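Local coordinates for polymerase subunit PA (Dhori virus, PDB 4CGS), which probably binds RNA as part of the viral polymerase, its N-terminal domain here being the counterpart of the cap-snatching endonuclease domain of influenza virus PA, at residues E69-D72 and Q73-R77; M130-I133 and T134-Y137. All blocks are in the same frame, centred on the assembly; numbering follows the deposited sequence.

Contact 1 (E69-D72 and Q73-R77); sequences EVAD and QEMKR
Asp-72 and Lys-76 meet one turn apart, their side chains crossing at a slant so that carboxylate oxygen OD2 of Asp-72 lies 3.4 Å from CE of Lys-76. With CG of Asp-72 opposite its own backbone N (chi1 -155°) and beside the carbonyl carbon, the carboxylate lies alongside the end of the Lys-76 chain. The lysine chain leaves its backbone beside O of Asp-72, with CG 3.4 Å from that oxygen, and runs extended until a bend at its last torsion. Its NZ stops 4.6 Å from OD2 of Asp-72, so the opposite charges probably attract without forming a close ion pair. Helix 68-78 of the PA N-terminal domain, which follows strand 57-62 and comes before strand 90-92 of the mixed sheet, has i to i+4 backbone bonds that include Lys-76 N to Asp-72 O at 2.9 Å and Gln-73 N to Glu-69 O at 3.0 Å. Gln-73 lies back over the preceding turn: its CB is 3.2 Å from Val-70 O and its CG 3.3 Å from Glu-69 O, while the straight chain beyond leaves OE1 near the CG2 methyl of Val-70. Met-75 belongs to the buried side, where its bend at chi3 (-71°) lays CE beside CB of Ala-71 at 4.2 Å. There the methionine also packs on Phe-82, Val-87 and Pro-88, and Ala-71 rests against Asn-63.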
loop_
_atom_site.group_PDB
_atom_site.type_symbol
_atom_site.label_atom_id
_atom_site.label_comp_id
_atom_site.label_asym_id
_atom_site.label_seq_id
_atom_site.Cartn_x
_atom_site.Cartn_y
_atom_site.Cartn_z
ATOM N N GLU A 69 16.119 -7.872 5.041
ATOM C CA GLU A 69 17.228 -7.647 5.946
ATOM C C GLU A 69 17.473 -6.167 6.217
ATOM O O GLU A 69 17.869 -5.811 7.296
ATOM C CB GLU A 69 18.513 -8.233 5.403
ATOM C CG GLU A 69 18.479 -9.715 5.087
ATOM C CD GLU A 69 18.043 -10.053 3.666
ATOM O OE1 GLU A 69 17.257 -9.306 3.048
ATOM O OE2 GLU A 69 18.463 -11.129 3.145
ATOM N N VAL A 70 17.158 -5.316 5.230
ATOM C CA VAL A 70 17.234 -3.886 5.397
ATOM C C VAL A 70 16.126 -3.404 6.325
ATOM O O VAL A 70 16.340 -2.678 7.252
ATOM C CB VAL A 70 17.239 -3.151 4.038
ATOM C CG1 VAL A 70 17.141 -1.653 4.246
ATOM C CG2 VAL A 70 18.590 -3.501 3.302
ATOM N N ALA A 71 14.923 -3.887 6.082
ATOM C CA ALA A 71 13.790 -3.537 6.957
ATOM C C ALA A 71 14.097 -3.971 8.403
ATOM O O ALA A 71 13.807 -3.287 9.352
ATOM C CB ALA A 71 12.532 -4.245 6.519
ATOM N N ASP A 72 14.680 -5.149 8.522
ATOM C CA ASP A 72 15.134 -5.578 9.897
ATOM C C ASP A 72 16.139 -4.660 10.516
ATOM O O ASP A 72 15.986 -4.368 11.691
ATOM C CB ASP A 72 15.661 -7.024 9.855
ATOM C CG ASP A 72 15.572 -7.712 11.177
ATOM O OD1 ASP A 72 14.645 -7.433 11.955
ATOM O OD2 ASP A 72 16.492 -8.499 11.450
ATOM N N GLN A 73 17.117 -4.157 9.735
ATOM C CA GLN A 73 18.038 -3.129 10.234
ATOM C C GLN A 73 17.250 -1.897 10.774
ATOM O O GLN A 73 17.536 -1.370 11.871
ATOM C CB GLN A 73 18.973 -2.685 9.107
ATOM C CG GLN A 73 20.042 -3.704 8.683
ATOM C CD GLN A 73 20.796 -3.298 7.407
ATOM O OE1 GLN A 73 20.535 -2.212 6.814
ATOM N NE2 GLN A 73 21.656 -4.198 6.936
ATOM N N GLU A 74 16.304 -1.418 9.968
ATOM C CA GLU A 74 15.448 -0.269 10.278
ATOM C C GLU A 74 14.685 -0.540 11.584
ATOM O O GLU A 74 14.658 0.322 12.497
ATOM C CB GLU A 74 14.469 0.012 9.103
ATOM C CG GLU A 74 15.135 0.496 7.803
ATOM C CD GLU A 74 15.747 1.917 7.792
ATOM O OE1 GLU A 74 15.859 2.582 8.851
ATOM O OE2 GLU A 74 16.134 2.376 6.667
ATOM N N MET A 75 14.051 -1.721 11.671
ATOM C CA MET A 75 13.214 -2.084 12.867
ATOM C C MET A 75 14.067 -2.147 14.140
ATOM O O MET A 75 13.748 -1.610 15.138
ATOM C CB MET A 75 12.502 -3.430 12.622
ATOM C CG MET A 75 11.316 -3.186 11.679
ATOM S SD MET A 75 10.332 -4.664 11.365
ATOM C CE MET A 75 11.395 -5.690 10.338
ATOM N N LYS A 76 15.241 -2.773 14.041
ATOM C CA LYS A 76 16.181 -2.868 15.165
ATOM C C LYS A 76 16.662 -1.469 15.579
ATOM O O LYS A 76 16.695 -1.172 16.792
ATOM C CB LYS A 76 17.349 -3.779 14.851
ATOM C CG LYS A 76 16.968 -5.241 14.858
ATOM C CD LYS A 76 18.171 -6.142 14.549
ATOM C CE LYS A 76 17.777 -7.616 14.519
ATOM N NZ LYS A 76 18.071 -8.375 15.776
ATOM N N ARG A 77 17.001 -0.631 14.591
ATOM C CA ARG A 77 17.497 0.739 14.868
ATOM C C ARG A 77 16.388 1.593 15.581
ATOM O O ARG A 77 16.669 2.393 16.487
ATOM C CB ARG A 77 17.916 1.446 13.590
ATOM C CG ARG A 77 18.675 2.749 13.884
ATOM C CD ARG A 77 19.444 3.304 12.676
ATOM N NE ARG A 77 19.796 4.722 12.892
ATOM C CZ ARG A 77 20.935 5.215 13.408
ATOM N NH1 ARG A 77 21.958 4.440 13.786
ATOM N NH2 ARG A 77 21.054 6.529 13.527
#

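Contact 2 (M130-I133 and T134-Y137)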
loop_
_atom_site.group_PDB
_atom_site.type_symbol
_atom_site.label_atom_id
_atom_site.label_comp_id
_atom_site.label_asym_id
_atom_site.label_seq_id
_atom_site.Cartn_x
_atom_site.Cartn_y
_atom_site.Cartn_z
ATOM N N MET A 130 -12.485 3.049 2.855
ATOM C CA MET A 130 -11.549 2.832 3.915
ATOM C C MET A 130 -12.256 2.118 5.054
ATOM O O MET A 130 -13.371 2.505 5.447
ATOM C CB MET A 130 -11.010 4.154 4.469
ATOM C CG MET A 130 -10.192 4.942 3.501
ATOM S SD MET A 130 -9.891 6.664 4.042
ATOM C CE MET A 130 -11.660 7.394 4.029
ATOM N N SER A 131 -11.627 1.107 5.678
ATOM C CA SER A 131 -12.201 0.454 6.865
ATOM C C SER A 131 -12.316 1.477 7.982
ATOM O O SER A 131 -11.629 2.495 8.015
ATOM C CB SER A 131 -11.371 -0.695 7.337
ATOM O OG SER A 131 -10.247 -0.294 8.068
ATOM N N PRO A 132 -13.168 1.175 8.992
ATOM C CA PRO A 132 -13.362 2.149 10.095
ATOM C C PRO A 132 -12.031 2.444 10.809
ATOM O O PRO A 132 -11.752 3.599 11.174
ATOM C CB PRO A 132 -14.341 1.423 10.987
ATOM C CG PRO A 132 -15.200 0.648 10.015
ATOM C CD PRO A 132 -14.254 0.158 8.957
ATOM N N ILE A 133 -11.222 1.419 11.117
ATOM C CA ILE A 133 -9.950 1.654 11.777
ATOM C C ILE A 133 -8.964 2.430 10.905
ATOM O O ILE A 133 -8.244 3.288 11.391
ATOM C CB ILE A 133 -9.270 0.349 12.203
ATOM C CG1 ILE A 133 -10.025 -0.193 13.451
ATOM C CG2 ILE A 133 -7.734 0.529 12.478
ATOM C CD1 ILE A 133 -9.543 0.433 14.743
ATOM N N THR A 134 -9.019 2.209 9.596
ATOM C CA THR A 134 -8.209 2.937 8.667
ATOM C C THR A 134 -8.572 4.438 8.695
ATOM O O THR A 134 -7.705 5.299 8.742
ATOM C CB THR A 134 -8.378 2.367 7.266
ATOM O OG1 THR A 134 -7.996 1.002 7.307
ATOM C CG2 THR A 134 -7.566 3.102 6.238
ATOM N N ARG A 135 -9.858 4.736 8.621
ATOM C CA ARG A 135 -10.325 6.129 8.633
ATOM C C ARG A 135 -9.969 6.867 9.899
ATOM O O ARG A 135 -9.809 8.078 9.886
ATOM C CB ARG A 135 -11.880 6.181 8.455
ATOM C CG ARG A 135 -12.372 5.520 7.222
ATOM C CD ARG A 135 -13.845 5.718 7.156
ATOM N NE ARG A 135 -14.687 5.151 8.170
ATOM C CZ ARG A 135 -15.580 4.160 8.011
ATOM N NH1 ARG A 135 -15.612 3.339 6.961
ATOM N NH2 ARG A 135 -16.418 3.929 9.038
ATOM N N GLU A 136 -9.884 6.152 11.020
ATOM C CA GLU A 136 -9.548 6.774 12.256
ATOM C C GLU A 136 -8.061 6.972 12.422
ATOM O O GLU A 136 -7.621 7.957 13.008
ATOM C CB GLU A 136 -10.080 5.911 13.411
ATOM C CG GLU A 136 -9.692 6.397 14.781
ATOM C CD GLU A 136 -10.330 7.726 15.182
ATOM O OE1 GLU A 136 -11.534 7.928 14.872
ATOM O OE2 GLU A 136 -9.607 8.559 15.816
ATOM N N TYR A 137 -7.283 6.022 11.895
ATOM C CA TYR A 137 -5.838 6.074 11.969
ATOM C C TYR A 137 -5.293 7.188 11.096
ATOM O O TYR A 137 -4.448 7.963 11.515
ATOM C CB TYR A 137 -5.203 4.736 11.585
ATOM C CG TYR A 137 -3.736 4.847 11.350
ATOM C CD1 TYR A 137 -2.864 5.038 12.411
ATOM C CD2 TYR A 137 -3.212 4.792 10.113
ATOM C CE1 TYR A 137 -1.506 5.140 12.186
ATOM C CE2 TYR A 137 -1.851 4.912 9.877
ATOM C CZ TYR A 137 -1.007 5.090 10.913
ATOM O OH TYR A 137 0.350 5.329 10.708
#
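Ser-131 caps the start of a short helix, its OG accepting from Thr-134 N at 3.2 Å and from Thr-134 OG1 at 2.7 Å. The serine hydroxyl is also hydrogen-bonded to Asp-112 OD1, so three partners grip one oxygen, and the other carboxylate oxygen of Asp-112 takes the N-H of Ile-133. Thr-134 OG1 has a second partner in Arg-123 N. Pro-132, in the first position of the helix, brings no N-H that would need an acceptor. The carbonyls of this turn are used in order: Ser-131 O by Arg-135 N at 2.9 Å, Pro-132 O by Glu-136 N, and Ile-133 O by Tyr-137 N at 2.9 Å, with a weak additional bond from Glu-136 N. Met-130 O, lying before the helix, is met by a side chain instead. Arg-135 folds back at chi3 (-63°) and gives NH1 to that oxygen at 2.8 Å, in a bent bond (140° at the hydrogen) with Met-130 O tilted 28° out of the guanidinium plane. CA of Pro-132 sits 3.6 Å above the centre of one guanidinium face, and CG of Arg-135 presses on CB of Met-130 at 3.4 Å. Met-130 and Ser-131, just before helix 132-137, and Thr-134 and Tyr-137 within it touch strand 119-125; Met-130 also reaches helix 140-157, and the hydroxyl of Tyr-137 bonds Asp-92 of strand 90-92 and Tyr-60 of strand 57-62.

Overall arrangement
Contacts 1 and 2 are separate local features, following one another along the chain, with centres 27 Å apart and nearest atoms about 14 Å apart. Contact 1 lies within helix 68-78, contact 2 at the N-terminal end of helix 132-137; their centres are about 19 Å and 14 Å from the centre of the chain. The mixed sheet relates them. The loop that receives Met-75 of contact 1 leads into strand 90-92, the strand carrying Asp-92, a hydrogen-bonding partner of Tyr-137 from contact 2. Contact 2 is tied more directly to the sheet, through strand 119-125, one of its two outermost strands.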